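Local coordinates for protein trans-2-enoyl-CoA reductase [NADH] (Treponema denticola ATCC 35405, PDB 4GGO) that reduces the carbon-carbon double bond of trans-2-enoyl-CoA substrates such as crotonyl-CoA with NADH, a step of bacterial type II fatty acid synthesis, at residues Gln31-Tyr34 with Thr35-Ile39; Thr40-Val43 with Lys44-Ala47; Phe103-Ala106 with Ala107-Gly111; Glu313-Thr316 with Arg317-Glu321. One frame throughout, in Å; residues are numbered along the deposited sequence.

Contact 1 (Gln31-Tyr34 with Thr35-Ile39); sequences QIEY and TKKRI
Gln31 meets Thr35 one helical turn on, and its carbonyl carries two bonds. Thr35 N reaches Gln31 O at 3.0 Å and Thr35 OG1 reaches Gln31 O at 2.7 Å, from opposite faces of the carbonyl plane. The threonine torsion explains the second bond: with OG1 beside its own backbone N (chi1 -57°), the hydroxyl leans back over the preceding turn, which satisfies a buried polar group within the helix. Ile32 O accepts from Lys36 N, while Ile32 CG2 lies 3.8 Å from Lys36 CE, so the isoleucine branch runs alongside the lysine's aliphatic chain; the ammonium itself is paired with Glu110. Glu33 and Lys37 also point the same way. Lys37 CE lies 3.6 Å from Glu33 OE2, but Lys37 NZ stays 4.3 Å from that oxygen, so the opposite charges lie near each other without forming a salt bridge. Tyr34 closes the series beside Arg38: ring atom CE2 is 3.6 Å from Arg38 CB, and OH is 3.7 Å from Arg38 CD. Ring and guanidinium planes stand 72° apart, so they do not stack, and the methylenes do the touching. These i to i+4 pairs finish helix 21-38, which lies in the NADH-binding region between two others: Gln31, Ile32 and Thr35 pack on helix 61-74, whereas Tyr34 and Arg38 lean on helix 311-323.

Contact 2 (Thr40-Val43 with Lys44-Ala47); sequences TAEV and KAGA
Lys44 folds back over Thr40, and the pair spans the one-turn helix 41-44 from its N-cap to its last residue. Lys44 N donates to Thr40 O at 3.0 Å. The lysine's own chain then passes the same carbonyl: CB and CG of Lys44 each lie 3.6 Å from Thr40 O, and CE is 3.7 Å from it. CG sits beside the backbone N, and a bend at chi3 (-69°) turns CE back toward that oxygen. Ala45 follows with looser ties. Its N makes two weak bonds, to Ala41 O at 2.9 Å and to Glu42 O, and its CB rests 3.3 Å from Ala41 O. Such divided bonding fits the place where the chain leaves helical geometry.

The next shell fixes both ends of the turn. Thr40 is the N-cap: its OG1 accepts from Val43 N at 3.2 Å, satisfying an amide of the first turn that has no earlier helical carbonyl to bind. At the other end, a type II beta turn from Lys44 to Ala47 reverses the chain, closed by Ala47 N on Lys44 O, with Gly46 supplying the positive phi (79°).

Further out, Lys326 NZ is hydrogen-bonded to the carbonyls of Glu42, Val43 and Ala45, gathering the helix's C-terminal end, while Lys44 NZ is bonded to Gly73 O, just before the end of helix 61-74. Helix 41-44 thus forms a surface bridge between helix 21-38 and the run into strand 52-56, the first strand of the parallel sheet in chain order.

Contact 3 (Phe103-Ala106 with Ala107-Gly111); sequences FDEA and AKREG
With its first torsion trans (chi1 -178°) and a bend at chi3 (57°), Arg109 lays its guanidinium back over Ala106, on the preceding turn. Ala106 CA sits over one face of that group, 3.8 Å above its plane and offset toward the rim, and Arg109 NH2 is 3.9 Å from Ala106 CB. Glu105 O lies over that same face, and the carboxylate OE2 of Glu105 remains 4.6 Å from Arg109 NH1, so any attraction between these charges acts without direct contact. Phe103 CE1 comes obliquely to Ala107 CB at 4.3 Å, a light apolar touch.

Helix 95-110 is the crossover helix of the beta-alpha-beta unit between strands 77-82 and 114-118, in the Rossmann-type sheet. Phe103, Ala106 and Ala107 are among its buried residues: Phe103 and Ala106 reach helix 61-74, where Phe103 meets Phe72 edge-to-face, and Ala107 touches Ser114. The carboxylate of Asp104 bonds Ser114 OG through OD1 and Thr116 OG1 through OD2, both on the next strand.

Backbone bonds run regularly, from Ala107 N to Phe103 O at 2.7 Å through Glu110 N to Ala106 O at 3.1 Å. Glu110 curls its CG to 3.4 Å from Ala106 O, and Gly111, at phi 84°, ends the helix in a Schellman motif.

Contact 4 (Glu313-Thr316 with Arg317-Glu321); sequences EQIT and RLYAE
Arg317 packs most heavily against the preceding turn, with Ile315 and Thr316 next. Arg317 CB covers Glu313 O at 3.4 Å, the carbonyl that also accepts from its backbone N. Its chain extends with CG anti to N and bends at chi3 (71°), bringing Arg317 NH2 to 3.4 Å from Gln314 NE2. Both atoms are donors, so no bond joins them; the amide and guanidinium planes lie 64° apart. Shared acceptors, Glu309 OE1 and (weakly for Arg317) Ile340 O, are consistent with their closeness, and Arg317 also has a salt bridge to Asp342 and a cation-pi contact with Trp343.

This is the buried middle of helix 311-323, which lies against strand 227-233 of the parallel sheet and borders the NADH site, Gln314 touching the NAD(+)-binding Tyr62.

Ile315 spreads its two branches over two partners. Ile315 CD1 runs alongside Leu318, 4.2 Å from Leu318 CD2, and Ile315 CG2 meets the Tyr319 ring at CE1, 3.5 Å away. Ile315 O lies at the edge of that ring, near its plane and 3.2 Å from Tyr319 CD1, while also accepting from Tyr319 N. Thr316 holds OG1 between backbone N and carbonyl carbon (chi1 49°), where Ile312 O and Glu313 O are rival acceptors for its one proton. Thr316 O accepts from Ala320 N at 3.0 Å, and Ala320 CB lies 3.3 Å from that oxygen.

Contacts 1 to 4 follow one another along the chain, each within a single helix or helix end. Contacts 1 and 2 are consecutive, on helices 21-38 and 41-44, with centres 14 Å apart and touching through Ile39 and Lys44. Contact 4, far later in sequence, returns to both: its centre is 11 Å from contact 1, where Thr316 OG1 lies near the Tyr34 ring and Arg38, and Ala320 packs on Val43 of contact 2. Contact 3, on helix 95-110, reaches contact 1 through the Lys36-Glu110 salt bridge but stays about 10 Å from contact 4 at nearest atoms. Helix 21-38 therefore ties parts of the NADH-binding and catalytic sequence regions together.

Contact 1 (Gln31-Tyr34 with Thr35-Ile39)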
loop_
_atom_site.group_PDB
_atom_site.type_symbol
_atom_site.label_atom_id
_atom_site.label_comp_id
_atom_site.label_asym_id
_atom_site.label_seq_id
_atom_site.Cartn_x
_atom_site.Cartn_y
_atom_site.Cartn_z
ATOM N N GLN A 31 12.971 1.090 7.497
ATOM C CA GLN A 31 12.722 1.202 6.065
ATOM C C GLN A 31 13.677 2.210 5.435
ATOM O O GLN A 31 14.152 2.011 4.317
ATOM C CB GLN A 31 11.272 1.602 5.790
ATOM C CG GLN A 31 10.252 0.538 6.168
ATOM C CD GLN A 31 8.832 0.947 5.826
ATOM O OE1 GLN A 31 8.530 1.286 4.681
ATOM N NE2 GLN A 31 7.953 0.926 6.823
ATOM N N ILE A 32 13.952 3.289 6.161
ATOM C CA ILE A 32 14.898 4.300 5.706
ATOM C C ILE A 32 16.298 3.707 5.595
ATOM O O ILE A 32 16.998 3.932 4.608
ATOM C CB ILE A 32 14.928 5.517 6.654
ATOM C CG1 ILE A 32 13.566 6.210 6.669
ATOM C CG2 ILE A 32 16.010 6.500 6.234
ATOM C CD1 ILE A 32 13.457 7.313 7.696
ATOM N N GLU A 33 16.695 2.940 6.606
ATOM C CA GLU A 33 18.013 2.313 6.611
ATOM C C GLU A 33 18.175 1.341 5.448
ATOM O O GLU A 33 19.235 1.282 4.824
ATOM C CB GLU A 33 18.282 1.602 7.940
ATOM C CG GLU A 33 19.648 0.927 8.006
ATOM C CD GLU A 33 19.906 0.241 9.334
ATOM O OE1 GLU A 33 19.092 0.411 10.266
ATOM O OE2 GLU A 33 20.927 -0.473 9.445
ATOM N N TYR A 34 17.123 0.581 5.153
ATOM C CA TYR A 34 17.162 -0.343 4.026
ATOM C C TYR A 34 17.296 0.417 2.715
ATOM O O TYR A 34 18.089 0.046 1.850
ATOM C CB TYR A 34 15.912 -1.228 3.979
ATOM C CG TYR A 34 15.891 -2.143 2.772
ATOM C CD1 TYR A 34 16.534 -3.374 2.802
ATOM C CD2 TYR A 34 15.243 -1.771 1.599
ATOM C CE1 TYR A 34 16.527 -4.210 1.702
ATOM C CE2 TYR A 34 15.234 -2.601 0.493
ATOM C CZ TYR A 34 15.876 -3.819 0.551
ATOM O OH TYR A 34 15.868 -4.651 -0.546
ATOM N N THR A 35 16.506 1.478 2.576
ATOM C CA THR A 35 16.486 2.275 1.355
ATOM C C THR A 35 17.854 2.879 1.039
ATOM O O THR A 35 18.276 2.914 -0.117
ATOM C CB THR A 35 15.434 3.401 1.438
ATOM O OG1 THR A 35 14.146 2.833 1.709
ATOM C CG2 THR A 35 15.373 4.180 0.133
ATOM N N LYS A 36 18.546 3.350 2.073
ATOM C CA LYS A 36 19.882 3.914 1.902
ATOM C C LYS A 36 20.872 2.852 1.431
ATOM O O LYS A 36 21.824 3.153 0.709
ATOM C CB LYS A 36 20.372 4.553 3.204
ATOM C CG LYS A 36 19.618 5.812 3.604
ATOM C CD LYS A 36 20.141 6.371 4.918
ATOM C CE LYS A 36 19.464 7.684 5.273
ATOM N NZ LYS A 36 19.767 8.749 4.277
ATOM N N LYS A 37 20.640 1.609 1.838
ATOM C CA LYS A 37 21.503 0.502 1.438
ATOM C C LYS A 37 21.087 -0.077 0.092
ATOM O O LYS A 37 21.909 -0.636 -0.631
ATOM C CB LYS A 37 21.483 -0.608 2.488
ATOM C CG LYS A 37 21.981 -0.192 3.857
ATOM C CD LYS A 37 21.972 -1.374 4.813
ATOM C CE LYS A 37 22.425 -0.961 6.201
ATOM N NZ LYS A 37 23.775 -0.335 6.177
ATOM N N ARG A 38 19.806 0.052 -0.239
ATOM C CA ARG A 38 19.274 -0.527 -1.467
ATOM C C ARG A 38 19.483 0.397 -2.662
ATOM O O ARG A 38 19.944 -0.031 -3.721
ATOM C CB ARG A 38 17.790 -0.856 -1.302
ATOM C CG ARG A 38 17.134 -1.418 -2.550
ATOM C CD ARG A 38 17.817 -2.696 -3.005
ATOM N NE ARG A 38 17.161 -3.282 -4.170
ATOM C CZ ARG A 38 17.426 -2.942 -5.426
ATOM N NH1 ARG A 38 18.334 -2.008 -5.686
ATOM N NH2 ARG A 38 16.782 -3.531 -6.426
ATOM N N ILE A 39 19.137 1.667 -2.487
ATOM C CA ILE A 39 19.307 2.654 -3.544
ATOM C C ILE A 39 20.658 3.347 -3.389
ATOM O O ILE A 39 20.752 4.438 -2.826
ATOM C CB ILE A 39 18.177 3.699 -3.524
ATOM C CG1 ILE A 39 16.814 3.010 -3.419
ATOM C CG2 ILE A 39 18.230 4.572 -4.766
ATOM C CD1 ILE A 39 16.487 2.125 -4.602
#

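Contact 2 (Thr40-Val43 with Lys44-Ala47)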
loop_
_atom_site.group_PDB
_atom_site.type_symbol
_atom_site.label_atom_id
_atom_site.label_comp_id
_atom_site.label_asym_id
_atom_site.label_seq_id
_atom_site.Cartn_x
_atom_site.Cartn_y
_atom_site.Cartn_z
ATOM N N THR A 40 21.705 2.694 -3.883
ATOM C CA THR A 40 23.060 3.224 -3.780
ATOM C C THR A 40 23.408 4.091 -4.980
ATOM O O THR A 40 22.662 4.145 -5.957
ATOM C CB THR A 40 24.100 2.093 -3.693
ATOM O OG1 THR A 40 24.117 1.363 -4.927
ATOM C CG2 THR A 40 23.770 1.148 -2.551
ATOM N N ALA A 41 24.554 4.762 -4.901
ATOM C CA ALA A 41 25.045 5.584 -6.000
ATOM C C ALA A 41 25.199 4.755 -7.271
ATOM O O ALA A 41 24.975 5.247 -8.376
ATOM C CB ALA A 41 26.368 6.233 -5.623
ATOM N N GLU A 42 25.574 3.490 -7.104
ATOM C CA GLU A 42 25.738 2.585 -8.234
ATOM C C GLU A 42 24.405 2.190 -8.867
ATOM O O GLU A 42 24.296 2.101 -10.091
ATOM C CB GLU A 42 26.536 1.341 -7.826
ATOM C CG GLU A 42 26.515 0.206 -8.846
ATOM C CD GLU A 42 27.072 0.601 -10.208
ATOM O OE1 GLU A 42 27.745 1.650 -10.314
ATOM O OE2 GLU A 42 26.836 -0.148 -11.180
ATOM N N VAL A 43 23.396 1.953 -8.034
ATOM C CA VAL A 43 22.058 1.654 -8.532
ATOM C C VAL A 43 21.488 2.851 -9.294
ATOM O O VAL A 43 20.873 2.693 -10.350
ATOM C CB VAL A 43 21.098 1.254 -7.384
ATOM C CG1 VAL A 43 19.652 1.245 -7.863
ATOM C CG2 VAL A 43 21.486 -0.103 -6.815
ATOM N N LYS A 44 21.717 4.049 -8.764
ATOM C CA LYS A 44 21.189 5.274 -9.362
ATOM C C LYS A 44 21.974 5.737 -10.585
ATOM O O LYS A 44 21.458 6.492 -11.409
ATOM C CB LYS A 44 21.146 6.404 -8.327
ATOM C CG LYS A 44 20.027 6.272 -7.312
ATOM C CD LYS A 44 19.996 7.452 -6.353
ATOM C CE LYS A 44 21.197 7.446 -5.424
ATOM N NZ LYS A 44 21.111 8.526 -4.405
ATOM N N ALA A 45 23.220 5.286 -10.694
ATOM C CA ALA A 45 24.127 5.731 -11.750
ATOM C C ALA A 45 23.562 5.539 -13.155
ATOM O O ALA A 45 23.128 4.447 -13.516
ATOM C CB ALA A 45 25.468 5.025 -11.622
ATOM N N GLY A 46 23.566 6.614 -13.939
ATOM C CA GLY A 46 23.161 6.548 -15.332
ATOM C C GLY A 46 21.661 6.523 -15.551
ATOM O O GLY A 46 21.195 6.333 -16.675
ATOM N N ALA A 47 20.900 6.712 -14.480
ATOM C CA ALA A 47 19.446 6.723 -14.577
ATOM C C ALA A 47 18.876 8.041 -14.074
ATOM O O ALA A 47 19.508 8.739 -13.282
ATOM C CB ALA A 47 18.854 5.558 -13.798
#

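Contact 3 (Phe103-Ala106 with Ala107-Gly111)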
loop_
_atom_site.group_PDB
_atom_site.type_symbol
_atom_site.label_atom_id
_atom_site.label_comp_id
_atom_site.label_asym_id
_atom_site.label_seq_id
_atom_site.Cartn_x
_atom_site.Cartn_y
_atom_site.Cartn_z
ATOM N N PHE A 103 8.522 10.128 9.824
ATOM C CA PHE A 103 9.030 10.472 8.500
ATOM C C PHE A 103 9.497 11.920 8.432
ATOM O O PHE A 103 10.635 12.195 8.052
ATOM C CB PHE A 103 7.971 10.220 7.422
ATOM C CG PHE A 103 8.451 10.513 6.027
ATOM C CD1 PHE A 103 8.317 11.783 5.482
ATOM C CD2 PHE A 103 9.044 9.522 5.263
ATOM C CE1 PHE A 103 8.767 12.055 4.205
ATOM C CE2 PHE A 103 9.492 9.788 3.983
ATOM C CZ PHE A 103 9.356 11.056 3.454
ATOM N N ASP A 104 8.607 12.842 8.789
ATOM C CA ASP A 104 8.904 14.270 8.716
ATOM C C ASP A 104 10.093 14.650 9.592
ATOM O O ASP A 104 10.897 15.505 9.225
ATOM C CB ASP A 104 7.674 15.099 9.094
ATOM C CG ASP A 104 6.595 15.057 8.029
ATOM O OD1 ASP A 104 6.931 14.831 6.848
ATOM O OD2 ASP A 104 5.410 15.253 8.372
ATOM N N GLU A 105 10.197 14.007 10.750
ATOM C CA GLU A 105 11.317 14.237 11.653
ATOM C C GLU A 105 12.623 13.770 11.018
ATOM O O GLU A 105 13.650 14.444 11.117
ATOM C CB GLU A 105 11.080 13.522 12.984
ATOM C CG GLU A 105 12.165 13.745 14.022
ATOM C CD GLU A 105 11.685 13.451 15.431
ATOM O OE1 GLU A 105 10.511 13.754 15.734
ATOM O OE2 GLU A 105 12.478 12.918 16.235
ATOM N N ALA A 106 12.576 12.616 10.359
ATOM C CA ALA A 106 13.747 12.077 9.679
ATOM C C ALA A 106 14.113 12.927 8.467
ATOM O O ALA A 106 15.289 13.186 8.213
ATOM C CB ALA A 106 13.503 10.634 9.263
ATOM N N ALA A 107 13.097 13.358 7.725
ATOM C CA ALA A 107 13.305 14.173 6.532
ATOM C C ALA A 107 13.915 15.525 6.884
ATOM O O ALA A 107 14.753 16.049 6.151
ATOM C CB ALA A 107 11.995 14.360 5.786
ATOM N N LYS A 108 13.488 16.083 8.011
ATOM C CA LYS A 108 14.004 17.363 8.480
ATOM C C LYS A 108 15.475 17.223 8.857
ATOM O O LYS A 108 16.287 18.105 8.576
ATOM C CB LYS A 108 13.186 17.856 9.677
ATOM C CG LYS A 108 13.283 19.354 9.945
ATOM C CD LYS A 108 14.331 19.677 10.998
ATOM C CE LYS A 108 14.256 21.140 11.410
ATOM N NZ LYS A 108 15.194 21.456 12.522
ATOM N N ARG A 109 15.810 16.101 9.485
ATOM C CA ARG A 109 17.180 15.825 9.902
ATOM C C ARG A 109 18.116 15.687 8.701
ATOM O O ARG A 109 19.291 16.049 8.772
ATOM C CB ARG A 109 17.222 14.562 10.771
ATOM C CG ARG A 109 18.601 14.204 11.296
ATOM C CD ARG A 109 18.531 13.163 12.405
ATOM N NE ARG A 109 17.857 11.939 11.982
ATOM C CZ ARG A 109 16.731 11.480 12.520
ATOM N NH1 ARG A 109 16.149 12.140 13.512
ATOM N NH2 ARG A 109 16.189 10.355 12.072
ATOM N N GLU A 110 17.585 15.172 7.597
ATOM C CA GLU A 110 18.369 14.980 6.381
ATOM C C GLU A 110 18.490 16.266 5.572
ATOM O O GLU A 110 19.313 16.360 4.662
ATOM C CB GLU A 110 17.747 13.885 5.512
ATOM C CG GLU A 110 17.810 12.494 6.116
ATOM C CD GLU A 110 19.170 11.844 5.954
ATOM O OE1 GLU A 110 20.041 12.436 5.282
ATOM O OE2 GLU A 110 19.366 10.737 6.499
ATOM N N GLY A 111 17.664 17.252 5.904
ATOM C CA GLY A 111 17.655 18.509 5.179
ATOM C C GLY A 111 16.800 18.432 3.928
ATOM O O GLY A 111 17.051 19.132 2.947
#

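Contact 4 (Glu313-Thr316 with Arg317-Glu321)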
loop_
_atom_site.group_PDB
_atom_site.type_symbol
_atom_site.label_atom_id
_atom_site.label_comp_id
_atom_site.label_asym_id
_atom_site.label_seq_id
_atom_site.Cartn_x
_atom_site.Cartn_y
_atom_site.Cartn_z
ATOM N N GLU A 313 10.977 -3.381 0.143
ATOM C CA GLU A 313 11.721 -4.133 -0.865
ATOM C C GLU A 313 11.026 -4.010 -2.218
ATOM O O GLU A 313 11.670 -3.789 -3.242
ATOM C CB GLU A 313 11.856 -5.608 -0.472
ATOM C CG GLU A 313 12.799 -5.871 0.694
ATOM C CD GLU A 313 12.153 -5.629 2.047
ATOM O OE1 GLU A 313 10.915 -5.471 2.102
ATOM O OE2 GLU A 313 12.887 -5.601 3.056
ATOM N N GLN A 314 9.703 -4.149 -2.200
ATOM C CA GLN A 314 8.878 -4.016 -3.396
ATOM C C GLN A 314 9.057 -2.667 -4.082
ATOM O O GLN A 314 9.303 -2.599 -5.285
ATOM C CB GLN A 314 7.403 -4.191 -3.031
ATOM C CG GLN A 314 6.909 -5.617 -3.069
ATOM C CD GLN A 314 6.295 -5.977 -4.404
ATOM O OE1 GLN A 314 5.208 -5.508 -4.743
ATOM N NE2 GLN A 314 6.986 -6.813 -5.170
ATOM N N ILE A 315 8.927 -1.593 -3.309
ATOM C CA ILE A 315 8.916 -0.248 -3.871
ATOM C C ILE A 315 10.298 0.230 -4.319
ATOM O O ILE A 315 10.425 0.889 -5.351
ATOM C CB ILE A 315 8.277 0.762 -2.901
ATOM C CG1 ILE A 315 6.865 0.303 -2.531
ATOM C CG2 ILE A 315 8.243 2.145 -3.519
ATOM C CD1 ILE A 315 5.996 -0.028 -3.727
ATOM N N THR A 316 11.332 -0.105 -3.554
ATOM C CA THR A 316 12.692 0.206 -3.982
ATOM C C THR A 316 13.000 -0.483 -5.309
ATOM O O THR A 316 13.630 0.105 -6.185
ATOM C CB THR A 316 13.747 -0.188 -2.930
ATOM O OG1 THR A 316 13.523 -1.535 -2.499
ATOM C CG2 THR A 316 13.685 0.748 -1.735
ATOM N N ARG A 317 12.537 -1.722 -5.461
ATOM C CA ARG A 317 12.701 -2.437 -6.724
ATOM C C ARG A 317 11.896 -1.760 -7.829
ATOM O O ARG A 317 12.345 -1.672 -8.973
ATOM C CB ARG A 317 12.296 -3.909 -6.591
ATOM C CG ARG A 317 12.363 -4.682 -7.903
ATOM C CD ARG A 317 12.555 -6.180 -7.688
ATOM N NE ARG A 317 11.367 -6.838 -7.149
ATOM C CZ ARG A 317 10.398 -7.361 -7.896
ATOM N NH1 ARG A 317 10.468 -7.295 -9.217
ATOM N NH2 ARG A 317 9.357 -7.949 -7.321
ATOM N N LEU A 318 10.707 -1.281 -7.475
ATOM C CA LEU A 318 9.856 -0.546 -8.407
ATOM C C LEU A 318 10.558 0.692 -8.964
ATOM O O LEU A 318 10.564 0.919 -10.172
ATOM C CB LEU A 318 8.549 -0.136 -7.726
ATOM C CG LEU A 318 7.627 0.788 -8.526
ATOM C CD1 LEU A 318 7.062 0.074 -9.748
ATOM C CD2 LEU A 318 6.507 1.323 -7.644
ATOM N N TYR A 319 11.144 1.492 -8.078
ATOM C CA TYR A 319 11.857 2.699 -8.486
ATOM C C TYR A 319 13.087 2.365 -9.325
ATOM O O TYR A 319 13.297 2.930 -10.399
ATOM C CB TYR A 319 12.287 3.507 -7.259
ATOM C CG TYR A 319 11.247 4.468 -6.717
ATOM C CD1 TYR A 319 10.110 4.005 -6.065
ATOM C CD2 TYR A 319 11.419 5.842 -6.830
ATOM C CE1 TYR A 319 9.164 4.888 -5.558
ATOM C CE2 TYR A 319 10.483 6.730 -6.329
ATOM C CZ TYR A 319 9.358 6.247 -5.691
ATOM O OH TYR A 319 8.426 7.129 -5.189
ATOM N N ALA A 320 13.896 1.438 -8.826
ATOM C CA ALA A 320 15.183 1.132 -9.438
ATOM C C ALA A 320 15.079 0.306 -10.720
ATOM O O ALA A 320 15.881 0.476 -11.639
ATOM C CB ALA A 320 16.085 0.434 -8.433
ATOM N N GLU A 321 14.095 -0.586 -10.782
ATOM C CA GLU A 321 14.019 -1.551 -11.876
ATOM C C GLU A 321 12.813 -1.374 -12.800
ATOM O O GLU A 321 12.606 -2.180 -13.706
ATOM C CB GLU A 321 14.053 -2.979 -11.327
ATOM C CG GLU A 321 15.398 -3.404 -10.759
ATOM C CD GLU A 321 16.384 -3.813 -11.838
ATOM O OE1 GLU A 321 16.515 -5.029 -12.095
ATOM O OE2 GLU A 321 17.027 -2.922 -12.430
#